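YcaO (Methanopyrus kandleri, PDB 6CIB) binds ADP and magnesium and, as a YcaO-family enzyme, probably uses ATP to help install thioamides in the backbone of a peptide substrate. Local coordinates at residues 94-99 / 111-116; 172-177 / 208-213; 227-232 / 277-282. One frame throughout, in Å; residues are numbered along the deposited sequence.

Interaction 1. Residues 94-99 / 111-116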
loop_
_atom_site.group_PDB
_atom_site.type_symbol
_atom_site.label_atom_id
_atom_site.label_comp_id
_atom_site.label_asym_id
_atom_site.label_seq_id
_atom_site.Cartn_x
_atom_site.Cartn_y
_atom_site.Cartn_z
ATOM N N ARG A 94 -21.019 19.538 4.070
ATOM C CA ARG A 94 -21.528 19.435 5.435
ATOM C C ARG A 94 -22.986 19.016 5.558
ATOM O O ARG A 94 -23.348 18.314 6.509
ATOM C CB ARG A 94 -21.227 20.700 6.232
ATOM C CG ARG A 94 -19.856 20.626 6.863
ATOM C CD ARG A 94 -19.450 21.907 7.559
ATOM N NE ARG A 94 -18.071 21.798 8.035
ATOM C CZ ARG A 94 -16.998 22.085 7.303
ATOM N NH1 ARG A 94 -17.136 22.519 6.056
ATOM N NH2 ARG A 94 -15.783 21.949 7.818
ATOM N N GLY A 95 -23.807 19.429 4.599
ATOM C CA GLY A 95 -25.195 18.982 4.538
ATOM C C GLY A 95 -25.432 18.174 3.277
ATOM O O GLY A 95 -26.160 18.633 2.396
ATOM N N PRO A 96 -24.824 16.968 3.177
ATOM C CA PRO A 96 -24.911 16.275 1.897
ATOM C C PRO A 96 -26.239 15.541 1.683
ATOM O O PRO A 96 -26.851 15.043 2.637
ATOM C CB PRO A 96 -23.745 15.288 1.957
ATOM C CG PRO A 96 -23.546 15.011 3.407
ATOM C CD PRO A 96 -24.155 16.134 4.198
ATOM N N GLU A 97 -26.664 15.499 0.424
ATOM C CA GLU A 97 -27.841 14.755 0.002
ATOM C C GLU A 97 -27.371 13.564 -0.833
ATOM O O GLU A 97 -26.675 13.737 -1.843
ATOM C CB GLU A 97 -28.787 15.665 -0.800
ATOM C CG GLU A 97 -30.251 15.229 -0.826
ATOM C CD GLU A 97 -31.000 15.516 0.471
ATOM O OE1 GLU A 97 -30.932 16.660 0.979
ATOM O OE2 GLU A 97 -31.676 14.595 0.979
ATOM N N GLY A 98 -27.730 12.363 -0.383
ATOM C CA GLY A 98 -27.389 11.116 -1.069
ATOM C C GLY A 98 -26.991 10.006 -0.115
ATOM O O GLY A 98 -27.131 10.145 1.108
ATOM N N ASP A 99 -26.500 8.902 -0.679
ATOM C CA ASP A 99 -25.990 7.769 0.101
ATOM C C ASP A 99 -24.758 8.167 0.918
ATOM O O ASP A 99 -23.959 8.998 0.484
ATOM C CB ASP A 99 -25.642 6.587 -0.813
ATOM C CG ASP A 99 -26.865 5.966 -1.481
ATOM O OD1 ASP A 99 -27.864 5.671 -0.787
ATOM O OD2 ASP A 99 -26.815 5.746 -2.709
ATOM N N ARG A 111 -19.772 14.998 10.645
ATOM C CA ARG A 111 -20.226 16.305 10.169
ATOM C C ARG A 111 -19.635 16.704 8.813
ATOM O O ARG A 111 -20.275 17.439 8.043
ATOM C CB ARG A 111 -19.919 17.377 11.223
ATOM C CG ARG A 111 -20.807 18.606 11.140
ATOM C CD ARG A 111 -20.112 19.823 11.724
ATOM N NE ARG A 111 -20.718 21.059 11.230
ATOM C CZ ARG A 111 -20.080 22.217 11.063
ATOM N NH1 ARG A 111 -18.780 22.338 11.337
ATOM N NH2 ARG A 111 -20.752 23.261 10.598
ATOM N N GLU A 112 -18.420 16.227 8.538
ATOM C CA GLU A 112 -17.686 16.538 7.307
ATOM C C GLU A 112 -17.624 15.321 6.390
ATOM O O GLU A 112 -17.236 14.233 6.816
ATOM C CB GLU A 112 -16.263 17.005 7.623
ATOM C CG GLU A 112 -16.145 18.426 8.157
ATOM C CD GLU A 112 -16.535 18.560 9.618
ATOM O OE1 GLU A 112 -16.153 17.692 10.436
ATOM O OE2 GLU A 112 -17.229 19.544 9.948
ATOM N N TRP A 113 -17.993 15.529 5.131
ATOM C CA TRP A 113 -18.061 14.465 4.137
ATOM C C TRP A 113 -17.342 14.877 2.869
ATOM O O TRP A 113 -17.186 16.070 2.598
ATOM C CB TRP A 113 -19.516 14.140 3.784
ATOM C CG TRP A 113 -20.364 13.757 4.952
ATOM C CD1 TRP A 113 -21.027 14.604 5.794
ATOM C CD2 TRP A 113 -20.642 12.432 5.413
ATOM N NE1 TRP A 113 -21.699 13.889 6.751
ATOM C CE2 TRP A 113 -21.485 12.553 6.544
ATOM C CE3 TRP A 113 -20.261 11.149 4.986
ATOM C CZ2 TRP A 113 -21.957 11.440 7.254
ATOM C CZ3 TRP A 113 -20.732 10.044 5.690
ATOM C CH2 TRP A 113 -21.575 10.198 6.812
ATOM N N VAL A 114 -16.903 13.873 2.109
ATOM C CA VAL A 114 -16.429 14.049 0.733
ATOM C C VAL A 114 -17.168 13.064 -0.182
ATOM O O VAL A 114 -17.334 11.886 0.157
ATOM C CB VAL A 114 -14.894 13.859 0.592
ATOM C CG1 VAL A 114 -14.412 14.362 -0.760
ATOM C CG2 VAL A 114 -14.136 14.591 1.691
ATOM N N GLU A 115 -17.609 13.558 -1.336
ATOM C CA GLU A 115 -18.316 12.748 -2.321
ATOM C C GLU A 115 -17.372 11.784 -3.045
ATOM O O GLU A 115 -16.405 12.208 -3.685
ATOM C CB GLU A 115 -19.021 13.652 -3.331
ATOM C CG GLU A 115 -20.132 12.975 -4.128
ATOM C CD GLU A 115 -20.547 13.786 -5.343
ATOM O OE1 GLU A 115 -20.615 15.029 -5.243
ATOM O OE2 GLU A 115 -20.802 13.184 -6.406
ATOM N N GLY A 116 -17.653 10.489 -2.911
ATOM C CA GLY A 116 -16.958 9.457 -3.667
ATOM C C GLY A 116 -17.854 8.806 -4.706
ATOM O O GLY A 116 -18.989 9.244 -4.925
#
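R94 and E112 lie side by side and point the same way, the arginine chain extended from CG to NE, the glutamate bent at its second torsion so that its carboxylate turns back to the arginine. R94 NE donates to E112 OE2 at 3.1 Å, a salt bridge whose hydrogen bond is far from straight (135° at the hydrogen). The oxygen uses its anti lone pair and sits 30° out of the guanidinium plane. Further back along the glutamate, CG lies over one face of the same guanidinium, 3.6 Å from R94 NH2. R111 crosses R94 obliquely, the two guanidinium planes 56° apart, and R94 CD rests 3.5 Å above the centre of the R111 plane. This brings two donors, R94 NE and R111 NH1, within 3.4 Å of each other without a bond. Their repulsion is probably eased by E112 OE2, which also forms a salt bridge with R111 NH1 at 3.5 Å. The three residues thus make a salt-bridge network at the surface, where a loop meets the start of strand 113-118, the neighbour of the outermost strand 124-128 in an antiparallel sheet. There P96 crosses W113 at about a right angle and sets its CG over the indole face, a CH-pi contact 3.9 Å from the centroid of the five-membered ring. P96 and W113 both also touch Y126 of strand 124-128. R94 NH1 makes a further salt bridge with E89, so this guanidinium is bonded to two carboxylates. An alanine here would remove the bond to E112, the CD resting on the R111 plane and the tie to E89, and would probably loosen the loop's hold on the start of the strand.

Interaction 2. Residues 172-177 / 208-213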
loop_
_atom_site.group_PDB
_atom_site.type_symbol
_atom_site.label_atom_id
_atom_site.label_comp_id
_atom_site.label_asym_id
_atom_site.label_seq_id
_atom_site.Cartn_x
_atom_site.Cartn_y
_atom_site.Cartn_z
ATOM N N SER A 172 -3.953 -8.090 7.922
ATOM C CA SER A 172 -4.850 -7.959 9.080
ATOM C C SER A 172 -5.478 -9.290 9.513
ATOM O O SER A 172 -5.592 -9.558 10.702
ATOM C CB SER A 172 -5.939 -6.938 8.799
ATOM O OG SER A 172 -5.390 -5.645 8.670
ATOM N N ILE A 173 -5.859 -10.110 8.537
ATOM C CA ILE A 173 -6.369 -11.464 8.773
ATOM C C ILE A 173 -5.333 -12.373 9.450
ATOM O O ILE A 173 -5.651 -13.045 10.432
ATOM C CB ILE A 173 -6.999 -12.052 7.467
ATOM C CG1 ILE A 173 -8.520 -11.939 7.530
ATOM C CG2 ILE A 173 -6.635 -13.505 7.206
ATOM C CD1 ILE A 173 -9.038 -10.520 7.471
ATOM N N VAL A 174 -4.104 -12.351 8.936
ATOM C CA VAL A 174 -2.981 -13.106 9.498
ATOM C C VAL A 174 -2.695 -12.708 10.954
ATOM O O VAL A 174 -2.541 -13.578 11.800
ATOM C CB VAL A 174 -1.723 -13.006 8.583
ATOM C CG1 VAL A 174 -0.471 -13.572 9.256
ATOM C CG2 VAL A 174 -1.971 -13.734 7.267
ATOM N N GLU A 175 -2.660 -11.407 11.243
ATOM C CA GLU A 175 -2.411 -10.915 12.607
ATOM C C GLU A 175 -3.585 -11.135 13.579
ATOM O O GLU A 175 -3.365 -11.479 14.740
ATOM C CB GLU A 175 -1.999 -9.431 12.614
ATOM C CG GLU A 175 -0.754 -9.071 11.801
ATOM C CD GLU A 175 0.557 -9.651 12.317
ATOM O OE1 GLU A 175 0.610 -10.215 13.427
ATOM O OE2 GLU A 175 1.566 -9.535 11.591
ATOM N N TYR A 176 -4.815 -10.930 13.106
ATOM C CA TYR A 176 -6.015 -11.101 13.942
ATOM C C TYR A 176 -6.167 -12.542 14.447
ATOM O O TYR A 176 -6.394 -12.755 15.635
ATOM C CB TYR A 176 -7.272 -10.669 13.179
ATOM C CG TYR A 176 -8.525 -10.546 14.022
ATOM C CD1 TYR A 176 -8.802 -9.372 14.733
ATOM C CD2 TYR A 176 -9.450 -11.594 14.089
ATOM C CE1 TYR A 176 -9.957 -9.251 15.500
ATOM C CE2 TYR A 176 -10.610 -11.486 14.854
ATOM C CZ TYR A 176 -10.857 -10.313 15.555
ATOM O OH TYR A 176 -12.001 -10.200 16.308
ATOM N N PHE A 177 -6.025 -13.511 13.539
ATOM C CA PHE A 177 -6.170 -14.933 13.851
ATOM C C PHE A 177 -4.847 -15.612 14.172
ATOM O O PHE A 177 -4.838 -16.799 14.501
ATOM C CB PHE A 177 -6.819 -15.679 12.682
ATOM C CG PHE A 177 -8.242 -15.288 12.424
ATOM C CD1 PHE A 177 -9.260 -15.647 13.320
ATOM C CD2 PHE A 177 -8.578 -14.570 11.275
ATOM C CE1 PHE A 177 -10.582 -15.289 13.069
ATOM C CE2 PHE A 177 -9.899 -14.209 11.023
ATOM C CZ PHE A 177 -10.900 -14.569 11.919
ATOM N N LEU A 208 3.321 -16.703 1.343
ATOM C CA LEU A 208 2.082 -16.432 0.627
ATOM C C LEU A 208 0.941 -16.286 1.637
ATOM O O LEU A 208 0.543 -17.255 2.284
ATOM C CB LEU A 208 1.776 -17.511 -0.422
ATOM C CG LEU A 208 0.614 -17.200 -1.383
ATOM C CD1 LEU A 208 0.970 -16.133 -2.414
ATOM C CD2 LEU A 208 0.129 -18.464 -2.077
ATOM N N LEU A 209 0.437 -15.062 1.780
ATOM C CA LEU A 209 -0.661 -14.768 2.705
ATOM C C LEU A 209 -1.974 -15.277 2.134
ATOM O O LEU A 209 -2.126 -15.330 0.907
ATOM C CB LEU A 209 -0.755 -13.264 2.979
ATOM C CG LEU A 209 0.126 -12.681 4.092
ATOM C CD1 LEU A 209 1.571 -12.574 3.667
ATOM C CD2 LEU A 209 -0.363 -11.309 4.500
ATOM N N PRO A 210 -2.923 -15.676 3.011
ATOM C CA PRO A 210 -4.263 -15.986 2.509
ATOM C C PRO A 210 -4.931 -14.715 1.976
ATOM O O PRO A 210 -5.106 -13.740 2.713
ATOM C CB PRO A 210 -4.990 -16.514 3.752
ATOM C CG PRO A 210 -4.254 -15.914 4.908
ATOM C CD PRO A 210 -2.820 -15.929 4.461
ATOM N N SER A 211 -5.255 -14.720 0.689
ATOM C CA SER A 211 -5.966 -13.614 0.066
ATOM C C SER A 211 -7.464 -13.890 0.067
ATOM O O SER A 211 -7.903 -14.978 -0.316
ATOM C CB SER A 211 -5.462 -13.407 -1.359
ATOM O OG SER A 211 -6.232 -12.432 -2.046
ATOM N N ARG A 212 -8.240 -12.892 0.478
ATOM C CA ARG A 212 -9.701 -12.981 0.450
ATOM C C ARG A 212 -10.289 -12.516 -0.883
ATOM O O ARG A 212 -11.504 -12.495 -1.042
ATOM C CB ARG A 212 -10.313 -12.185 1.602
ATOM C CG ARG A 212 -10.014 -12.752 2.979
ATOM C CD ARG A 212 -10.179 -11.650 4.005
ATOM N NE ARG A 212 -11.370 -11.828 4.806
ATOM C CZ ARG A 212 -11.947 -10.900 5.564
ATOM N NH1 ARG A 212 -11.489 -9.649 5.629
ATOM N NH2 ARG A 212 -13.020 -11.241 6.256
ATOM N N VAL A 213 -9.424 -12.154 -1.836
ATOM C CA VAL A 213 -9.854 -11.664 -3.148
ATOM C C VAL A 213 -9.291 -12.580 -4.242
ATOM O O VAL A 213 -8.073 -12.721 -4.387
ATOM C CB VAL A 213 -9.408 -10.196 -3.390
ATOM C CG1 VAL A 213 -9.908 -9.682 -4.740
ATOM C CG2 VAL A 213 -9.881 -9.280 -2.258
#
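I173 CD1 sits over one face of the R212 guanidinium, 3.1 Å above its plane and offset toward the rim, only 3.2 Å from R212 NH1. The packing is tight, and the isoleucine chi1 of -101° lies away from the staggered positions. The two side chains cross obliquely, I173 CG1 lying 3.9 Å from R212 CD, while a bend at chi3 (108°) turns the arginine tip across the isoleucine. The other branch, I173 CG2, slides past P210 and comes within 4.1 Å of its CG. V174 completes this first shell. Its CG1 is anti to the backbone N (chi1 170°), which leaves CG2 as the branch that enters the contact, 3.7 Å from P210 CD and 3.9 Å from L209 CG; valine and proline meet at about a right angle. No hydrogen bond joins the two segments, and the grip is apolar apart from the methyl laid on the guanidinium. In the fold, the C-terminal part of helix 154-177 packs here against L209 of strand 203-209, an outer strand of the three-stranded antiparallel sheet, and against the residues that follow. Polar atoms of the second shell fix the arginine: R212 NH1 forms a salt bridge with D169, one turn before I173 on helix 154-177, and R212 NH2 donates to the carbonyl of N366. The carboxylate of D169 would be expected to balance a charge otherwise pressed against a methyl group. The carbonyl of P210 is tied to S170 OG, so helix and loop are also joined just upstream of I173. Further out, W292 of helix 290-293 packs on both V174 and L209, and its ring nitrogen is held by E175 OE2, which also binds W171 NE1.

Interaction 3. Residues 227-232 / 277-282; sequences RVEEMV and PGKLTP
V228 is the tight point of this contact: its side chain closes round the carbonyl oxygen of L280, with CG1 at 3.6 Å and CG2 at 3.7 Å from L280 O. A chi1 of 74° puts CG1 in the crowded position between the backbone N and the carbonyl carbon, leaving CG2 anti to the N. The valine also meets the proline ring, V228 CB lying 4.4 Å from P282 CD. Beside V228, the selenomethionine M231, bent at its third torsion, brings SE within 3.9 Å of P282 CB. Toward solvent the packing loosens. K279 runs out extended past V228 in the opposite direction and crosses E229 obliquely; E229 OE2 touches K279 CE at 3.7 Å, but its distance of 4.2 Å to K279 NZ exceeds a salt bridge. Within 227-232 the other oxygen, E229 OE1, stands 3.6 Å above the centre of the R227 guanidinium, a long contact of charges alone, with no N-H pointing at it. No hydrogen bond crosses the contact, and P277, next to the unmodelled residues 267-276, is poorly ordered. Residues 227-232 belong to the loop of the hairpin between the antiparallel strands 217-224 and 233-238, its backbone folded by the bond from M231 N to V228 O (3.1 Å). Residues 277-282 lead into helix 282-288, with T281 at the N-cap position. L285 of that helix touches both V228 and M231, and behind the turn E230 forms a salt bridge with R260 at the end of helix 241-260.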
loop_
_atom_site.group_PDB
_atom_site.type_symbol
_atom_site.label_atom_id
_atom_site.label_comp_id
_atom_site.label_asym_id
_atom_site.label_seq_id
_atom_site.Cartn_x
_atom_site.Cartn_y
_atom_site.Cartn_z
ATOM N N ARG A 227 20.711 -7.210 14.587
ATOM C CA ARG A 227 20.130 -5.981 15.129
ATOM C C ARG A 227 18.612 -6.031 14.974
ATOM O O ARG A 227 18.096 -6.342 13.887
ATOM C CB ARG A 227 20.694 -4.745 14.422
ATOM C CG ARG A 227 22.168 -4.465 14.696
ATOM C CD ARG A 227 22.727 -3.346 13.820
ATOM N NE ARG A 227 21.828 -2.190 13.708
ATOM C CZ ARG A 227 21.681 -1.227 14.621
ATOM N NH1 ARG A 227 22.375 -1.241 15.758
ATOM N NH2 ARG A 227 20.829 -0.237 14.393
ATOM N N VAL A 228 17.911 -5.717 16.063
ATOM C CA VAL A 228 16.454 -5.859 16.153
ATOM C C VAL A 228 15.661 -4.885 15.247
ATOM O O VAL A 228 14.629 -5.252 14.691
ATOM C CB VAL A 228 15.978 -5.825 17.640
ATOM C CG1 VAL A 228 16.034 -4.418 18.237
ATOM C CG2 VAL A 228 14.590 -6.422 17.788
ATOM N N GLU A 229 16.161 -3.660 15.098
ATOM C CA GLU A 229 15.544 -2.635 14.250
ATOM C C GLU A 229 15.598 -2.993 12.760
ATOM O O GLU A 229 14.839 -2.440 11.961
ATOM C CB GLU A 229 16.159 -1.244 14.500
ATOM C CG GLU A 229 17.659 -1.217 14.774
ATOM C CD GLU A 229 18.021 -1.630 16.200
ATOM O OE1 GLU A 229 18.770 -2.621 16.346
ATOM O OE2 GLU A 229 17.553 -0.986 17.174
ATOM N N GLU A 230 16.478 -3.937 12.421
ATOM C CA GLU A 230 16.632 -4.463 11.064
ATOM C C GLU A 230 15.783 -5.708 10.794
ATOM O O GLU A 230 15.897 -6.340 9.733
ATOM C CB GLU A 230 18.111 -4.695 10.759
ATOM C CG GLU A 230 18.878 -3.380 10.765
ATOM C CD GLU A 230 20.162 -3.411 9.974
ATOM O OE1 GLU A 230 20.841 -2.368 9.961
ATOM O OE2 GLU A 230 20.492 -4.454 9.376
HETATM N N MSE A 231 14.927 -6.043 11.759
HETATM C CA MSE A 231 13.935 -7.101 11.594
HETATM C C MSE A 231 12.669 -6.404 11.205
HETATM O O MSE A 231 11.925 -5.897 12.052
HETATM C CB MSE A 231 13.784 -7.960 12.848
HETATM C CG MSE A 231 14.981 -8.897 12.916
HETATM SE SE MSE A 231 14.867 -9.985 14.553
HETATM C CE MSE A 231 13.377 -11.154 14.033
ATOM N N VAL A 232 12.447 -6.355 9.895
ATOM C CA VAL A 232 11.362 -5.596 9.301
ATOM C C VAL A 232 10.480 -6.543 8.492
ATOM O O VAL A 232 10.823 -7.720 8.286
ATOM C CB VAL A 232 11.878 -4.423 8.412
ATOM C CG1 VAL A 232 12.611 -3.363 9.241
ATOM C CG2 VAL A 232 12.753 -4.922 7.259
ATOM N N PRO A 277 7.866 -1.582 25.204
ATOM C CA PRO A 277 8.371 -0.268 25.613
ATOM C C PRO A 277 9.909 -0.224 25.722
ATOM O O PRO A 277 10.534 0.715 25.206
ATOM C CB PRO A 277 7.710 -0.051 26.980
ATOM C CG PRO A 277 6.468 -0.880 26.921
ATOM C CD PRO A 277 6.859 -2.104 26.145
ATOM N N GLY A 278 10.493 -1.224 26.392
ATOM C CA GLY A 278 11.944 -1.419 26.447
ATOM C C GLY A 278 12.424 -2.236 25.260
ATOM O O GLY A 278 11.638 -2.974 24.644
ATOM N N LYS A 279 13.718 -2.108 24.951
ATOM C CA LYS A 279 14.314 -2.709 23.757
ATOM C C LYS A 279 14.269 -4.234 23.755
ATOM O O LYS A 279 14.776 -4.906 24.658
ATOM C CB LYS A 279 15.746 -2.216 23.539
ATOM C CG LYS A 279 16.228 -2.378 22.108
ATOM C CD LYS A 279 17.739 -2.410 22.052
ATOM C CE LYS A 279 18.235 -2.234 20.633
ATOM N NZ LYS A 279 19.709 -2.064 20.638
ATOM N N LEU A 280 13.663 -4.759 22.704
ATOM C CA LEU A 280 13.513 -6.178 22.517
ATOM C C LEU A 280 14.803 -6.803 21.985
ATOM O O LEU A 280 15.640 -6.134 21.356
ATOM C CB LEU A 280 12.354 -6.409 21.553
ATOM C CG LEU A 280 11.206 -7.387 21.803
ATOM C CD1 LEU A 280 10.925 -7.680 23.268
ATOM C CD2 LEU A 280 9.972 -6.807 21.129
ATOM N N THR A 281 14.956 -8.091 22.254
ATOM C CA THR A 281 16.037 -8.879 21.695
ATOM C C THR A 281 15.556 -9.514 20.362
ATOM O O THR A 281 14.345 -9.749 20.207
ATOM C CB THR A 281 16.509 -9.901 22.763
ATOM O OG1 THR A 281 17.933 -9.933 22.819
ATOM C CG2 THR A 281 15.958 -11.266 22.542
ATOM N N PRO A 282 16.482 -9.778 19.400
ATOM C CA PRO A 282 16.064 -10.440 18.149
ATOM C C PRO A 282 15.328 -11.766 18.364
ATOM O O PRO A 282 14.321 -12.022 17.690
ATOM C CB PRO A 282 17.386 -10.671 17.402
ATOM C CG PRO A 282 18.301 -9.612 17.925
ATOM C CD PRO A 282 17.913 -9.393 19.356
#

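In the fold
Interaction 2 is the buried contact of the three, its centre about 15 Å from the centre of the chain; interactions 1 and 3 lie at the surface, their centres about 26 and 24 Å from the centre of the chain and about 44 Å from each other. Chemistry follows place: interaction 1 crosses with a salt bridge, whereas interaction 2 packs helix against strand and loop through apolar branches and a methyl laid on a guanidinium, and interaction 3 mixes apolar packing with charges too distant to bond. Interactions 2 and 3 hold parts of the same three-stranded sheet, one at strand 203-209, the other at the loop joining the other two strands. Interaction 1 belongs instead to the five-stranded sheet.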